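Local structure of probable transcriptional regulator, ArsR family protein (Rhodococcus sp. RHA1, 3F6O) at residues P46-M49 and K50-F54; I11-A14 and L15-P18. The protein probably binds DNA as a dimeric transcription factor of the ArsR family, through a winged helix-turn-helix domain. All coordinates share one frame; numbering follows the deposited sequence.

Contact 1: residues P46-M49 and K50-F54; sequences PSFM and KHIHF
Phe48 O is gripped from the next helical turn by two backbone donors: Ile52 N at 3.1 Å, nearly straight at 166° and in the carbonyl plane, and His51 N in a weak, strongly bent bond. One residue on, Met49 O takes the N-H of His53 at 2.9 Å, and Lys50 N reaches back to Pro46 O; with Ile52-Phe48 these are the i to i+4 bonds of an alpha-helix. Phe48 CE2 lies 3.6 Å from Ile52 CG1, and CD1 of the isoleucine reaches on to CE2 and CZ. Bends at chi2 and chi3 (-50° and -55°) curl Met49 forward, toward the C-terminal end of the helix, which brings its methyl CE to 3.7 Å from His53 NE2. On another side a water joins Lys50 NZ, which donates to it at 2.6 Å, to Ser47 OG. An alanine in place of Phe48 would probably leave Ile52 CG1 and CD1 without their aromatic partner and open a gap toward the neighbouring helices. Helix 45-57 is probably the recognition helix, as in ArsR relatives; the buried phenyl ring packs it against Val34, Leu37 and Ala38 of helix 34-38 and Thr19 and Val23 of helix 18-28, while Phe54 rests on helix 5-15.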
loop_
_atom_site.group_PDB
_atom_site.type_symbol
_atom_site.label_atom_id
_atom_site.label_comp_id
_atom_site.label_asym_id
_atom_site.label_seq_id
_atom_site.Cartn_x
_atom_site.Cartn_y
_atom_site.Cartn_z
ATOM N N PRO A 46 2.225 5.413 -24.087
ATOM C CA PRO A 46 1.000 4.679 -23.704
ATOM C C PRO A 46 1.143 3.907 -22.391
ATOM O O PRO A 46 0.225 3.932 -21.547
ATOM C CB PRO A 46 0.810 3.692 -24.866
ATOM C CG PRO A 46 1.388 4.428 -26.051
ATOM C CD PRO A 46 2.644 5.059 -25.463
ATOM N N SER A 47 2.275 3.239 -22.212
ATOM C CA SER A 47 2.539 2.512 -20.969
ATOM C C SER A 47 2.645 3.465 -19.776
ATOM O O SER A 47 2.161 3.157 -18.686
ATOM C CB SER A 47 3.804 1.667 -21.067
ATOM O OG SER A 47 3.670 0.720 -22.121
ATOM N N PHE A 48 3.253 4.623 -20.003
ATOM C CA PHE A 48 3.350 5.634 -18.942
ATOM C C PHE A 48 1.987 6.215 -18.594
ATOM O O PHE A 48 1.673 6.409 -17.421
ATOM C CB PHE A 48 4.325 6.750 -19.296
ATOM C CG PHE A 48 4.577 7.716 -18.139
ATOM C CD1 PHE A 48 5.297 7.311 -17.008
ATOM C CD2 PHE A 48 4.078 9.007 -18.186
ATOM C CE1 PHE A 48 5.535 8.219 -15.918
ATOM C CE2 PHE A 48 4.300 9.913 -17.118
ATOM C CZ PHE A 48 5.042 9.508 -15.994
ATOM N N MET A 49 1.180 6.467 -19.618
ATOM C CA MET A 49 -0.182 6.949 -19.424
ATOM C C MET A 49 -1.044 6.014 -18.573
ATOM O O MET A 49 -1.914 6.466 -17.852
ATOM C CB MET A 49 -0.843 7.290 -20.767
ATOM C CG MET A 49 -0.294 8.575 -21.457
ATOM S SD MET A 49 -0.208 10.043 -20.404
ATOM C CE MET A 49 -1.882 10.157 -19.808
ATOM N N LYS A 50 -0.788 4.713 -18.649
ATOM C CA LYS A 50 -1.473 3.747 -17.772
ATOM C C LYS A 50 -1.195 4.043 -16.295
ATOM O O LYS A 50 -2.095 3.986 -15.459
ATOM C CB LYS A 50 -1.051 2.320 -18.124
ATOM C CG LYS A 50 -1.988 1.661 -19.097
ATOM C CD LYS A 50 -1.251 0.834 -20.116
ATOM C CE LYS A 50 -0.860 -0.523 -19.620
ATOM N NZ LYS A 50 -0.523 -1.344 -20.839
ATOM N N HIS A 51 0.039 4.408 -15.993
ATOM C CA HIS A 51 0.392 4.799 -14.615
ATOM C C HIS A 51 -0.243 6.124 -14.186
ATOM O O HIS A 51 -0.791 6.242 -13.094
ATOM C CB HIS A 51 1.909 4.844 -14.444
ATOM C CG HIS A 51 2.554 3.508 -14.598
ATOM N ND1 HIS A 51 2.177 2.425 -13.842
ATOM C CD2 HIS A 51 3.533 3.070 -15.425
ATOM C CE1 HIS A 51 2.902 1.372 -14.188
ATOM N NE2 HIS A 51 3.735 1.739 -15.146
ATOM N N ILE A 52 -0.167 7.118 -15.048
ATOM C CA ILE A 52 -0.816 8.391 -14.773
ATOM C C ILE A 52 -2.342 8.192 -14.513
ATOM O O ILE A 52 -2.912 8.702 -13.540
ATOM C CB ILE A 52 -0.573 9.368 -15.953
ATOM C CG1 ILE A 52 0.921 9.754 -16.024
ATOM C CG2 ILE A 52 -1.460 10.622 -15.830
ATOM C CD1 ILE A 52 1.454 10.525 -14.786
ATOM N N HIS A 53 -2.988 7.437 -15.396
ATOM C CA HIS A 53 -4.424 7.193 -15.269
ATOM C C HIS A 53 -4.765 6.447 -13.981
ATOM O O HIS A 53 -5.759 6.741 -13.317
ATOM C CB HIS A 53 -4.943 6.423 -16.490
ATOM C CG HIS A 53 -5.010 7.263 -17.726
ATOM N ND1 HIS A 53 -4.589 6.811 -18.959
ATOM C CD2 HIS A 53 -5.423 8.542 -17.914
ATOM C CE1 HIS A 53 -4.747 7.768 -19.859
ATOM N NE2 HIS A 53 -5.251 8.828 -19.252
ATOM N N PHE A 54 -3.927 5.480 -13.630
ATOM C CA PHE A 54 -4.155 4.708 -12.414
ATOM C C PHE A 54 -4.037 5.632 -11.203
ATOM O O PHE A 54 -4.868 5.573 -10.287
ATOM C CB PHE A 54 -3.193 3.510 -12.323
ATOM C CG PHE A 54 -3.628 2.490 -11.308
ATOM C CD1 PHE A 54 -4.237 1.313 -11.708
ATOM C CD2 PHE A 54 -3.504 2.739 -9.945
ATOM C CE1 PHE A 54 -4.667 0.386 -10.752
ATOM C CE2 PHE A 54 -3.943 1.815 -8.992
ATOM C CZ PHE A 54 -4.526 0.669 -9.391
HETATM O O HOH W 1 2.067 -1.413 -20.556
#

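Contact 2: residues I11-A14 and L15-P18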
loop_
_atom_site.group_PDB
_atom_site.type_symbol
_atom_site.label_atom_id
_atom_site.label_comp_id
_atom_site.label_asym_id
_atom_site.label_seq_id
_atom_site.Cartn_x
_atom_site.Cartn_y
_atom_site.Cartn_z
ATOM N N ILE A 11 -5.929 2.614 -3.536
ATOM C CA ILE A 11 -4.894 3.499 -2.976
ATOM C C ILE A 11 -3.592 2.716 -2.768
ATOM O O ILE A 11 -2.521 3.144 -3.179
ATOM C CB ILE A 11 -5.410 4.174 -1.679
ATOM C CG1 ILE A 11 -6.362 5.337 -2.041
ATOM C CG2 ILE A 11 -4.256 4.672 -0.775
ATOM C CD1 ILE A 11 -7.104 5.855 -0.832
ATOM N N PHE A 12 -3.691 1.555 -2.138
ATOM C CA PHE A 12 -2.507 0.743 -1.937
ATOM C C PHE A 12 -1.996 0.100 -3.237
ATOM O O PHE A 12 -0.797 0.045 -3.447
ATOM C CB PHE A 12 -2.760 -0.310 -0.867
ATOM C CG PHE A 12 -2.776 0.231 0.515
ATOM C CD1 PHE A 12 -1.659 0.882 1.035
ATOM C CD2 PHE A 12 -3.873 0.024 1.329
ATOM C CE1 PHE A 12 -1.685 1.358 2.343
ATOM C CE2 PHE A 12 -3.896 0.488 2.653
ATOM C CZ PHE A 12 -2.796 1.156 3.151
ATOM N N GLN A 13 -2.889 -0.338 -4.131
ATOM C CA GLN A 13 -2.433 -0.879 -5.422
ATOM C C GLN A 13 -1.605 0.135 -6.222
ATOM O O GLN A 13 -0.642 -0.229 -6.923
ATOM C CB GLN A 13 -3.637 -1.356 -6.257
ATOM C CG GLN A 13 -3.244 -2.065 -7.545
ATOM C CD GLN A 13 -2.547 -3.378 -7.314
ATOM O OE1 GLN A 13 -3.155 -4.333 -6.848
ATOM N NE2 GLN A 13 -1.254 -3.443 -7.649
ATOM N N ALA A 14 -1.981 1.407 -6.112
ATOM C CA ALA A 14 -1.276 2.468 -6.806
ATOM C C ALA A 14 0.171 2.533 -6.334
ATOM O O ALA A 14 1.077 2.702 -7.146
ATOM C CB ALA A 14 -1.978 3.805 -6.629
ATOM N N LEU A 15 0.377 2.379 -5.030
ATOM C CA LEU A 15 1.723 2.432 -4.442
ATOM C C LEU A 15 2.586 1.180 -4.684
ATOM O O LEU A 15 3.791 1.191 -4.396
ATOM C CB LEU A 15 1.626 2.693 -2.920
ATOM C CG LEU A 15 1.022 4.018 -2.491
ATOM C CD1 LEU A 15 1.080 4.203 -0.952
ATOM C CD2 LEU A 15 1.685 5.192 -3.206
ATOM N N ALA A 16 1.982 0.105 -5.206
ATOM C CA ALA A 16 2.720 -1.141 -5.440
ATOM C C ALA A 16 3.716 -1.054 -6.608
ATOM O O ALA A 16 4.597 -1.902 -6.741
ATOM C CB ALA A 16 1.734 -2.296 -5.636
ATOM N N ASP A 17 3.578 -0.040 -7.456
ATOM C CA ASP A 17 4.433 0.140 -8.642
ATOM C C ASP A 17 5.511 1.200 -8.406
ATOM O O ASP A 17 5.216 2.315 -7.931
ATOM C CB ASP A 17 3.570 0.509 -9.854
ATOM C CG ASP A 17 4.372 0.652 -11.125
ATOM O OD1 ASP A 17 4.622 -0.372 -11.782
ATOM O OD2 ASP A 17 4.760 1.790 -11.483
ATOM N N PRO A 18 6.765 0.864 -8.750
ATOM C CA PRO A 18 7.857 1.796 -8.507
ATOM C C PRO A 18 7.826 3.066 -9.380
ATOM O O PRO A 18 8.298 4.133 -8.933
ATOM C CB PRO A 18 9.122 0.949 -8.827
ATOM C CG PRO A 18 8.650 -0.076 -9.809
ATOM C CD PRO A 18 7.231 -0.400 -9.383
#
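Gln13 O accepts the N-H of Ala16 at 3.2 Å near the C-terminal end of helix 5-15. This is an i to i+3 (3-10-type) bond, and its donor stands well above the carbonyl plane, 71° out of it and not on a lone pair. Leu15 N makes a weak, bent bond to Phe12 O at 3.1 Å. The carbonyls here find further donors in the next helix: the guanidinium of Arg20 gives NH2 to Gln13 O and NE to Ala14 O, while Arg21 NH1 serves Leu15 O. A turn earlier, Ile11 O takes the indole N-H of Trp60, and Leu15 CG lies 3.7 Å from Ile11 O. The Gln13 chain, with CG opposite the backbone N (chi1 -174°) and a bend at chi2 (67°), brings Gln13 NE2 to 3.8 Å from Ala16 CB. The amide is taken up across the dimer: NE2 donates to OE1 of Gln13 of the second subunit. Around it Phe12 packs on Leu15 of that subunit, and Leu15 on its Phe12. Asp17 turns its carboxylate away from the preceding helix, and OD2 accepts the backbone N-H of Arg20, so this aspartate is the N-cap of helix 18-28, with Pro18 following it. Such a short helix-to-helix corner, leading from helix 5-15 into an Asp N-cap of helix 18-28, here belongs to the winged helix-turn-helix fold of the ArsR family and lies at its dimer interface.

Overall arrangement
From the N terminus, contact 2 comes first, rounding the tight corner between helix 5-15 and helix 18-28; contact 1 follows within helix 45-57, and the two are in series, neither nesting nor crossing. Both are local and close no long loop. Their centres lie about 13 Å apart, yet they touch: Phe54 CZ packs on Gln13 CG at 3.5 Å, and His51 CE1 approaches Asp17 OD2 at 3.3 Å. Arg20 also links them, serving carbonyls of 11-14 while making a cation-pi contact with Phe54 and a weak hydrogen bond to His51. Helix 45-57 is thereby tied to the corner of 15-18 and, through Gln13, to the dimer interface.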